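Local atomic coordinates of lysozyme M1 (Streptomyces coelicolor, PDB entry 1JFX), a protein that hydrolyses the beta-1,4 links between N-acetylmuramic acid and N-acetylglucosamine in bacterial cell-wall peptidoglycan, with both acetylmuramidase and diacetylmuramidase activity. Residues G7-H12 / F181-A186; T187-V190 / G195-D198; F29-A34 / P159-H164. One frame throughout, in Å; residues are numbered along the deposited sequence.

Contact 1: G7-H12 / F181-A186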
loop_
_atom_site.group_PDB
_atom_site.type_symbol
_atom_site.label_atom_id
_atom_site.label_comp_id
_atom_site.label_asym_id
_atom_site.label_seq_id
_atom_site.Cartn_x
_atom_site.Cartn_y
_atom_site.Cartn_z
ATOM N N GLY A 7 -1.276 11.278 5.212
ATOM C CA GLY A 7 -1.858 10.901 3.933
ATOM C C GLY A 7 -3.111 10.077 4.118
ATOM O O GLY A 7 -3.573 9.871 5.247
ATOM N N ILE A 8 -3.670 9.612 3.011
ATOM C CA ILE A 8 -4.858 8.764 3.059
ATOM C C ILE A 8 -4.699 7.648 2.053
ATOM O O ILE A 8 -3.735 7.620 1.293
ATOM C CB ILE A 8 -6.155 9.543 2.688
ATOM C CG1 ILE A 8 -6.051 10.109 1.263
ATOM C CG2 ILE A 8 -6.414 10.668 3.702
ATOM C CD1 ILE A 8 -7.358 10.752 0.763
ATOM N N ASP A 9 -5.605 6.681 2.090
ATOM C CA ASP A 9 -5.618 5.636 1.064
ATOM C C ASP A 9 -7.094 5.458 0.778
ATOM O O ASP A 9 -7.943 5.608 1.673
ATOM C CB ASP A 9 -4.930 4.328 1.487
ATOM C CG ASP A 9 -5.592 3.648 2.661
ATOM O OD1 ASP A 9 -6.591 2.908 2.472
ATOM O OD2 ASP A 9 -5.089 3.860 3.780
ATOM N N VAL A 10 -7.408 5.200 -0.483
ATOM C CA VAL A 10 -8.799 5.092 -0.893
ATOM C C VAL A 10 -9.002 4.040 -1.966
ATOM O O VAL A 10 -8.054 3.590 -2.588
ATOM C CB VAL A 10 -9.301 6.423 -1.510
ATOM C CG1 VAL A 10 -9.097 7.570 -0.548
ATOM C CG2 VAL A 10 -8.547 6.709 -2.815
ATOM N N SER A 11 -10.267 3.677 -2.173
ATOM C CA SER A 11 -10.661 2.728 -3.202
ATOM C C SER A 11 -12.018 3.223 -3.691
ATOM O O SER A 11 -12.460 4.307 -3.307
ATOM C CB SER A 11 -10.791 1.309 -2.648
ATOM O OG SER A 11 -11.864 1.195 -1.722
ATOM N N HIS A 12 -12.689 2.436 -4.524
ATOM C CA HIS A 12 -13.985 2.870 -5.038
ATOM C C HIS A 12 -14.982 3.105 -3.898
ATOM O O HIS A 12 -15.968 3.816 -4.079
ATOM C CB HIS A 12 -14.563 1.836 -6.017
ATOM C CG HIS A 12 -15.361 0.766 -5.353
ATOM N ND1 HIS A 12 -14.787 -0.231 -4.594
ATOM C CD2 HIS A 12 -16.698 0.581 -5.270
ATOM C CE1 HIS A 12 -15.737 -0.983 -4.068
ATOM N NE2 HIS A 12 -16.906 -0.511 -4.464
ATOM N N PHE A 181 4.987 3.414 6.600
ATOM C CA PHE A 181 3.657 4.038 6.606
ATOM C C PHE A 181 2.872 3.328 7.694
ATOM O O PHE A 181 3.142 2.163 8.006
ATOM C CB PHE A 181 2.926 3.849 5.271
ATOM C CG PHE A 181 3.528 4.623 4.137
ATOM C CD1 PHE A 181 3.279 5.986 4.004
ATOM C CD2 PHE A 181 4.320 3.988 3.198
ATOM C CE1 PHE A 181 3.810 6.704 2.946
ATOM C CE2 PHE A 181 4.860 4.704 2.124
ATOM C CZ PHE A 181 4.608 6.054 1.997
ATOM N N TRP A 182 1.896 4.023 8.273
ATOM C CA TRP A 182 1.074 3.421 9.312
ATOM C C TRP A 182 -0.370 3.886 9.150
ATOM O O TRP A 182 -0.662 5.081 9.202
ATOM C CB TRP A 182 1.628 3.800 10.693
ATOM C CG TRP A 182 0.708 3.575 11.865
ATOM C CD1 TRP A 182 -0.237 2.591 12.017
ATOM C CD2 TRP A 182 0.659 4.370 13.056
ATOM N NE1 TRP A 182 -0.871 2.736 13.240
ATOM C CE2 TRP A 182 -0.337 3.819 13.890
ATOM C CE3 TRP A 182 1.362 5.500 13.494
ATOM C CZ2 TRP A 182 -0.649 4.365 15.141
ATOM C CZ3 TRP A 182 1.054 6.040 14.736
ATOM C CH2 TRP A 182 0.052 5.471 15.541
ATOM N N GLN A 183 -1.264 2.928 8.912
ATOM C CA GLN A 183 -2.689 3.236 8.774
ATOM C C GLN A 183 -3.229 3.160 10.200
ATOM O O GLN A 183 -3.340 2.069 10.765
ATOM C CB GLN A 183 -3.372 2.192 7.898
ATOM C CG GLN A 183 -4.786 2.568 7.467
ATOM C CD GLN A 183 -5.404 1.437 6.692
ATOM O OE1 GLN A 183 -5.690 0.378 7.260
ATOM N NE2 GLN A 183 -5.580 1.626 5.380
ATOM N N TYR A 184 -3.579 4.314 10.767
ATOM C CA TYR A 184 -4.031 4.376 12.158
ATOM C C TYR A 184 -5.518 4.563 12.366
ATOM O O TYR A 184 -6.000 4.551 13.505
ATOM C CB TYR A 184 -3.254 5.477 12.898
ATOM C CG TYR A 184 -3.454 6.872 12.343
ATOM C CD1 TYR A 184 -4.528 7.650 12.755
ATOM C CD2 TYR A 184 -2.569 7.408 11.397
ATOM C CE1 TYR A 184 -4.728 8.923 12.248
ATOM C CE2 TYR A 184 -2.762 8.698 10.876
ATOM C CZ TYR A 184 -3.851 9.442 11.317
ATOM O OH TYR A 184 -4.075 10.710 10.862
ATOM N N SER A 185 -6.246 4.743 11.273
ATOM C CA SER A 185 -7.691 4.890 11.354
ATOM C C SER A 185 -8.347 4.546 10.035
ATOM O O SER A 185 -7.771 4.788 8.975
ATOM C CB SER A 185 -8.078 6.320 11.716
ATOM O OG SER A 185 -9.494 6.458 11.755
ATOM N N ALA A 186 -9.545 3.974 10.117
ATOM C CA ALA A 186 -10.323 3.658 8.933
ATOM C C ALA A 186 -11.602 4.485 8.996
ATOM O O ALA A 186 -12.477 4.348 8.140
ATOM C CB ALA A 186 -10.666 2.164 8.897
HETATM O O HOH W 1 -6.149 0.009 2.979
#
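Asp9 OD2 is held by two amide groups. One is the side chain of Gln183, and the other is that of Asn200 on strand 196-202. Asp9 and Gln183 meet inside the beta/alpha barrel of a family 25 glycosyl hydrolase, where Asp9 is a predicted active-site residue. The strands that carry them, 6-10 and 181-185, are not paired with each other. Strand 196-202 runs between them, antiparallel to both, so the contact is made by side chains alone.

Gln183 NE2 donates to Asp9 OD2 at 2.8 Å, with an N-H...O angle of 163°. The oxygen lies in the amide plane of Gln183. Seen from Asp9, the donor comes on the syn side of OD2 but 27° out of the carboxylate plane. The planes of the carboxylate and the amide are moderately tilted against each other. The side chains themselves cross at about a right angle.

Gln183 reaches this far because CG stands anti to the backbone N (chi1 -169°) and the chain stays extended beyond it. Its other amide atom, OE1, accepts from Tyr138 OH and Trp165 NE1. These bonds fix which end of the amide faces Asp9, with the NH2 group toward the carboxylate. Trp161 also packs against Gln183.

The second carboxylate oxygen has a neighbour as well, as Asp198 OD2 lies close to Asp9 OD1. Water 1 closes a small ring: it donates to Asp9 OD1 at 3.0 Å and accepts from Gln183 NE2 at 3.0 Å.

Contact 2: T187-V190 / G195-D198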
loop_
_atom_site.group_PDB
_atom_site.type_symbol
_atom_site.label_atom_id
_atom_site.label_comp_id
_atom_site.label_asym_id
_atom_site.label_seq_id
_atom_site.Cartn_x
_atom_site.Cartn_y
_atom_site.Cartn_z
ATOM N N THR A 187 -11.699 5.349 10.005
ATOM C CA THR A 187 -12.898 6.152 10.214
ATOM C C THR A 187 -12.619 7.646 10.318
ATOM O O THR A 187 -13.302 8.371 11.051
ATOM C CB THR A 187 -13.611 5.687 11.501
ATOM O OG1 THR A 187 -12.672 5.665 12.589
ATOM C CG2 THR A 187 -14.193 4.294 11.302
ATOM N N GLY A 188 -11.619 8.107 9.584
ATOM C CA GLY A 188 -11.277 9.516 9.647
ATOM C C GLY A 188 -12.137 10.408 8.766
ATOM O O GLY A 188 -13.074 9.967 8.094
ATOM N N ARG A 189 -11.795 11.685 8.777
ATOM C CA ARG A 189 -12.486 12.673 7.965
ATOM C C ARG A 189 -11.426 13.510 7.264
ATOM O O ARG A 189 -10.386 13.842 7.855
ATOM C CB ARG A 189 -13.362 13.578 8.840
ATOM C CG ARG A 189 -14.625 12.910 9.348
ATOM C CD ARG A 189 -15.550 12.588 8.199
ATOM N NE ARG A 189 -16.803 11.999 8.654
ATOM C CZ ARG A 189 -16.976 10.708 8.936
ATOM N NH1 ARG A 189 -15.972 9.844 8.812
ATOM N NH2 ARG A 189 -18.167 10.270 9.334
ATOM N N VAL A 190 -11.664 13.806 5.991
ATOM C CA VAL A 190 -10.751 14.651 5.237
ATOM C C VAL A 190 -11.576 15.391 4.199
ATOM O O VAL A 190 -12.460 14.814 3.559
ATOM C CB VAL A 190 -9.626 13.844 4.529
ATOM C CG1 VAL A 190 -10.198 13.028 3.371
ATOM C CG2 VAL A 190 -8.551 14.795 4.017
ATOM N N GLY A 195 -17.557 10.748 3.956
ATOM C CA GLY A 195 -17.604 9.548 4.777
ATOM C C GLY A 195 -16.269 9.114 5.359
ATOM O O GLY A 195 -15.281 9.850 5.325
ATOM N N ASP A 196 -16.248 7.903 5.897
ATOM C CA ASP A 196 -15.044 7.357 6.511
ATOM C C ASP A 196 -13.877 7.232 5.545
ATOM O O ASP A 196 -14.033 6.744 4.423
ATOM C CB ASP A 196 -15.326 5.967 7.104
ATOM C CG ASP A 196 -16.240 6.014 8.312
ATOM O OD1 ASP A 196 -16.338 7.070 8.974
ATOM O OD2 ASP A 196 -16.855 4.967 8.614
ATOM N N VAL A 197 -12.709 7.682 5.974
ATOM C CA VAL A 197 -11.523 7.555 5.133
ATOM C C VAL A 197 -10.377 6.984 5.962
ATOM O O VAL A 197 -10.275 7.244 7.165
ATOM C CB VAL A 197 -11.082 8.918 4.521
ATOM C CG1 VAL A 197 -10.500 9.835 5.596
ATOM C CG2 VAL A 197 -10.071 8.667 3.400
ATOM N N ASP A 198 -9.543 6.169 5.322
ATOM C CA ASP A 198 -8.371 5.589 5.967
ATOM C C ASP A 198 -7.303 6.672 6.050
ATOM O O ASP A 198 -6.988 7.313 5.037
ATOM C CB ASP A 198 -7.789 4.447 5.133
ATOM C CG ASP A 198 -8.697 3.240 5.051
ATOM O OD1 ASP A 198 -9.609 3.099 5.888
ATOM O OD2 ASP A 198 -8.466 2.396 4.147
HETATM O O HOH W 2 -18.710 7.496 10.105
HETATM O O HOH W 3 -13.825 12.183 5.024
#
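Gly188 and Val197 form an antiparallel hydrogen-bonded pair where the chain doubles back near the rim of the beta/alpha barrel. Strand 188-190 is a short strand that attaches to strand 196-202 of the barrel sheet. It crosses strand 196-198 at 94°, and Gly188 with Val197 is the one beta bridge between the segments.

The backbone bonds come first. Gly188 N donates to Val197 O at 2.9 Å, in the carbonyl plane. Val197 N returns a bond to Gly188 O at 3.1 Å, coming from above the plane of that carbonyl. Gly188 O takes a second bond, from Arg189 NH1 at 3.0 Å, on the opposite face of its plane.

The charged contact lies at the exposed edge. Arg189 bends at chi2, which brings its guanidinium back over Gly195 and toward Asp196. NH1 makes a salt bridge with Asp196 OD1 at 2.8 Å and donates nearly straight, at 166°. OD1 uses its anti lone pair and lies at the guanidinium edge, although the two group planes are 45° apart. The same NH1 thus ties the carboxylate to the Gly188 carbonyl. Water 2 spans Arg189 NH2 and Asp196 OD1.

Van der Waals packing makes up the rest. Thr187 lies alongside Asp196, both side chains pointing the same way, with CG2 against OD2. Val197 CG1 rests on the Gly188 carbonyl. It also makes an apolar contact with Val190 CG1 at 3.9 Å, the two side chains crossing at about a right angle. Val190 also touches Ala25 and Met27. Water 3 bridges the backbones: it accepts from Val190 N at 2.9 Å and lies 2.8 Å from Gly195 O.

Contact 3: F29-A34 / P159-H164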
loop_
_atom_site.group_PDB
_atom_site.type_symbol
_atom_site.label_atom_id
_atom_site.label_comp_id
_atom_site.label_asym_id
_atom_site.label_seq_id
_atom_site.Cartn_x
_atom_site.Cartn_y
_atom_site.Cartn_z
ATOM N N PHE A 29 0.303 12.753 0.842
ATOM C CA PHE A 29 0.358 11.561 0.009
ATOM C C PHE A 29 -0.912 10.727 0.060
ATOM O O PHE A 29 -1.777 10.932 0.910
ATOM C CB PHE A 29 1.559 10.690 0.450
ATOM C CG PHE A 29 1.380 10.022 1.806
ATOM C CD1 PHE A 29 0.751 8.782 1.909
ATOM C CD2 PHE A 29 1.831 10.641 2.975
ATOM C CE1 PHE A 29 0.570 8.170 3.156
ATOM C CE2 PHE A 29 1.656 10.039 4.222
ATOM C CZ PHE A 29 1.021 8.794 4.310
ATOM N N ALA A 30 -1.009 9.789 -0.877
ATOM C CA ALA A 30 -2.139 8.885 -0.923
ATOM C C ALA A 30 -1.816 7.604 -1.679
ATOM O O ALA A 30 -1.031 7.611 -2.623
ATOM C CB ALA A 30 -3.348 9.569 -1.587
ATOM N N TYR A 31 -2.409 6.503 -1.227
ATOM C CA TYR A 31 -2.315 5.240 -1.945
ATOM C C TYR A 31 -3.740 5.000 -2.436
ATOM O O TYR A 31 -4.710 5.243 -1.717
ATOM C CB TYR A 31 -1.806 4.107 -1.060
ATOM C CG TYR A 31 -0.300 3.967 -1.178
ATOM C CD1 TYR A 31 0.293 3.546 -2.378
ATOM C CD2 TYR A 31 0.536 4.266 -0.098
ATOM C CE1 TYR A 31 1.683 3.421 -2.496
ATOM C CE2 TYR A 31 1.920 4.143 -0.210
ATOM C CZ TYR A 31 2.487 3.720 -1.406
ATOM O OH TYR A 31 3.853 3.574 -1.498
ATOM N N ILE A 32 -3.844 4.543 -3.681
ATOM C CA ILE A 32 -5.121 4.344 -4.368
ATOM C C ILE A 32 -5.270 2.903 -4.862
ATOM O O ILE A 32 -4.376 2.380 -5.523
ATOM C CB ILE A 32 -5.164 5.302 -5.584
ATOM C CG1 ILE A 32 -5.009 6.744 -5.088
ATOM C CG2 ILE A 32 -6.455 5.103 -6.399
ATOM C CD1 ILE A 32 -4.538 7.731 -6.173
ATOM N N LYS A 33 -6.396 2.259 -4.567
ATOM C CA LYS A 33 -6.552 0.885 -5.015
ATOM C C LYS A 33 -6.638 0.805 -6.534
ATOM O O LYS A 33 -7.388 1.551 -7.167
ATOM C CB LYS A 33 -7.799 0.257 -4.414
ATOM C CG LYS A 33 -7.908 -1.244 -4.712
ATOM C CD LYS A 33 -8.998 -1.886 -3.878
ATOM C CE LYS A 33 -9.059 -3.382 -4.124
ATOM N NZ LYS A 33 -9.943 -4.016 -3.095
ATOM N N ALA A 34 -5.860 -0.115 -7.095
ATOM C CA ALA A 34 -5.839 -0.330 -8.527
ATOM C C ALA A 34 -6.430 -1.673 -8.915
ATOM O O ALA A 34 -7.440 -1.738 -9.607
ATOM C CB ALA A 34 -4.411 -0.233 -9.048
ATOM N N PRO A 159 9.579 -1.900 2.187
ATOM C CA PRO A 159 9.224 -0.945 3.245
ATOM C C PRO A 159 7.920 -1.513 3.837
ATOM O O PRO A 159 7.137 -2.166 3.129
ATOM C CB PRO A 159 8.965 0.351 2.481
ATOM C CG PRO A 159 9.887 0.238 1.292
ATOM C CD PRO A 159 9.781 -1.214 0.890
ATOM N N PHE A 160 7.665 -1.248 5.115
ATOM C CA PHE A 160 6.484 -1.786 5.786
ATOM C C PHE A 160 5.390 -0.751 6.038
ATOM O O PHE A 160 5.639 0.296 6.632
ATOM C CB PHE A 160 6.964 -2.417 7.115
ATOM C CG PHE A 160 5.877 -3.028 7.969
ATOM C CD1 PHE A 160 4.933 -3.896 7.428
ATOM C CD2 PHE A 160 5.866 -2.799 9.345
ATOM C CE1 PHE A 160 3.995 -4.531 8.253
ATOM C CE2 PHE A 160 4.932 -3.433 10.181
ATOM C CZ PHE A 160 3.999 -4.298 9.634
ATOM N N TRP A 161 4.182 -1.042 5.559
ATOM C CA TRP A 161 3.030 -0.170 5.791
ATOM C C TRP A 161 2.132 -0.982 6.728
ATOM O O TRP A 161 1.463 -1.931 6.320
ATOM C CB TRP A 161 2.323 0.142 4.474
ATOM C CG TRP A 161 1.074 0.964 4.620
ATOM C CD1 TRP A 161 0.581 1.545 5.757
ATOM C CD2 TRP A 161 0.148 1.272 3.577
ATOM N NE1 TRP A 161 -0.603 2.197 5.482
ATOM C CE2 TRP A 161 -0.891 2.040 4.148
ATOM C CE3 TRP A 161 0.096 0.963 2.208
ATOM C CZ2 TRP A 161 -1.976 2.506 3.396
ATOM C CZ3 TRP A 161 -0.979 1.420 1.458
ATOM C CH2 TRP A 161 -2.004 2.186 2.052
ATOM N N VAL A 162 2.142 -0.606 8.001
ATOM C CA VAL A 162 1.396 -1.337 9.014
ATOM C C VAL A 162 0.002 -0.804 9.259
ATOM O O VAL A 162 -0.193 0.398 9.401
ATOM C CB VAL A 162 2.189 -1.358 10.352
ATOM C CG1 VAL A 162 2.530 0.053 10.794
ATOM C CG2 VAL A 162 1.392 -2.100 11.427
ATOM N N ALA A 163 -0.965 -1.715 9.296
ATOM C CA ALA A 163 -2.341 -1.331 9.585
ATOM C C ALA A 163 -2.562 -1.650 11.060
ATOM O O ALA A 163 -2.506 -2.808 11.451
ATOM C CB ALA A 163 -3.321 -2.137 8.722
ATOM N N HIS A 164 -2.776 -0.622 11.875
ATOM C CA HIS A 164 -3.022 -0.827 13.302
ATOM C C HIS A 164 -3.817 0.375 13.771
ATOM O O HIS A 164 -3.269 1.445 14.093
ATOM C CB HIS A 164 -1.708 -0.956 14.076
ATOM C CG HIS A 164 -1.893 -1.531 15.439
ATOM N ND1 HIS A 164 -0.841 -1.911 16.248
ATOM C CD2 HIS A 164 -3.023 -1.817 16.126
ATOM C CE1 HIS A 164 -1.319 -2.411 17.375
ATOM N NE2 HIS A 164 -2.641 -2.365 17.327
#
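Tyr31 meets Trp161 across the interior of the beta/alpha barrel. Their CA atoms are 10.8 Å apart, and both side chains point inward from strands that are not neighbours. The two aromatic groups span this distance in the core of the family 25 domain.

The tyrosine makes its first contact at CB, which lies 3.7 Å from Trp161 CH2. CG comes next, 3.7 Å from Trp161 CZ3. CD2 is the closest atom of all, 3.6 Å from the same CZ3, and it also approaches CH2. The base of the tyrosine and one side of its ring therefore rest against the far end of the indole six-membered ring. Further out, the ring leaves the indole behind. Its tip turns to another part of the chain, where OH hydrogen-bonds to Pro94 O.

The two planes are near parallel, at 27°, but slid well apart. The centroids of the tyrosine ring and the indole six-membered ring are 5.0 Å apart, so there is little overlap. The side chains run past each other in opposite directions. Trp161 reaches across because CG is anti to the backbone N (chi1 176°), which carries the indole inward from its strand. Its NE1 hydrogen-bonds to Asn200 OD1, which limits the rotation of the ring system. The indole also packs against Asp9, a predicted active-site residue.

Phe181 meets Tyr31 edge-to-face, and Tyr138 does the same with Trp161. Val136 of strand 136-139 touches both. Strand 29-36 lies between strands 6-10 and 58-64, with helix 45-54 over Ile32 on its outer side; strand 160-163 lies between 136-139 and 181-185.

In the fold
All three contacts reach one curled sheet of the barrel domain. Contacts 1 and 3 have centres about 6 Å apart. Both lie inside the barrel; contact 3 spans it, while contact 1 reaches over strand 196-202. Strand 6-10 is paired with 29-36, and strand 181-185 with 160-163. Along the chain, contact 3 is nested within the loop closed by contact 1, and contact 2 follows. Contact 2 has its centre about 8 Å from contact 1 and 15 Å from contact 3. Its strand 196-202 pairs with the first strand, 6-10, and with 181-185, and so closes the barrel. Asp198 OD2 comes close to Asp9 OD1, which puts contact 2 beside the predicted active site.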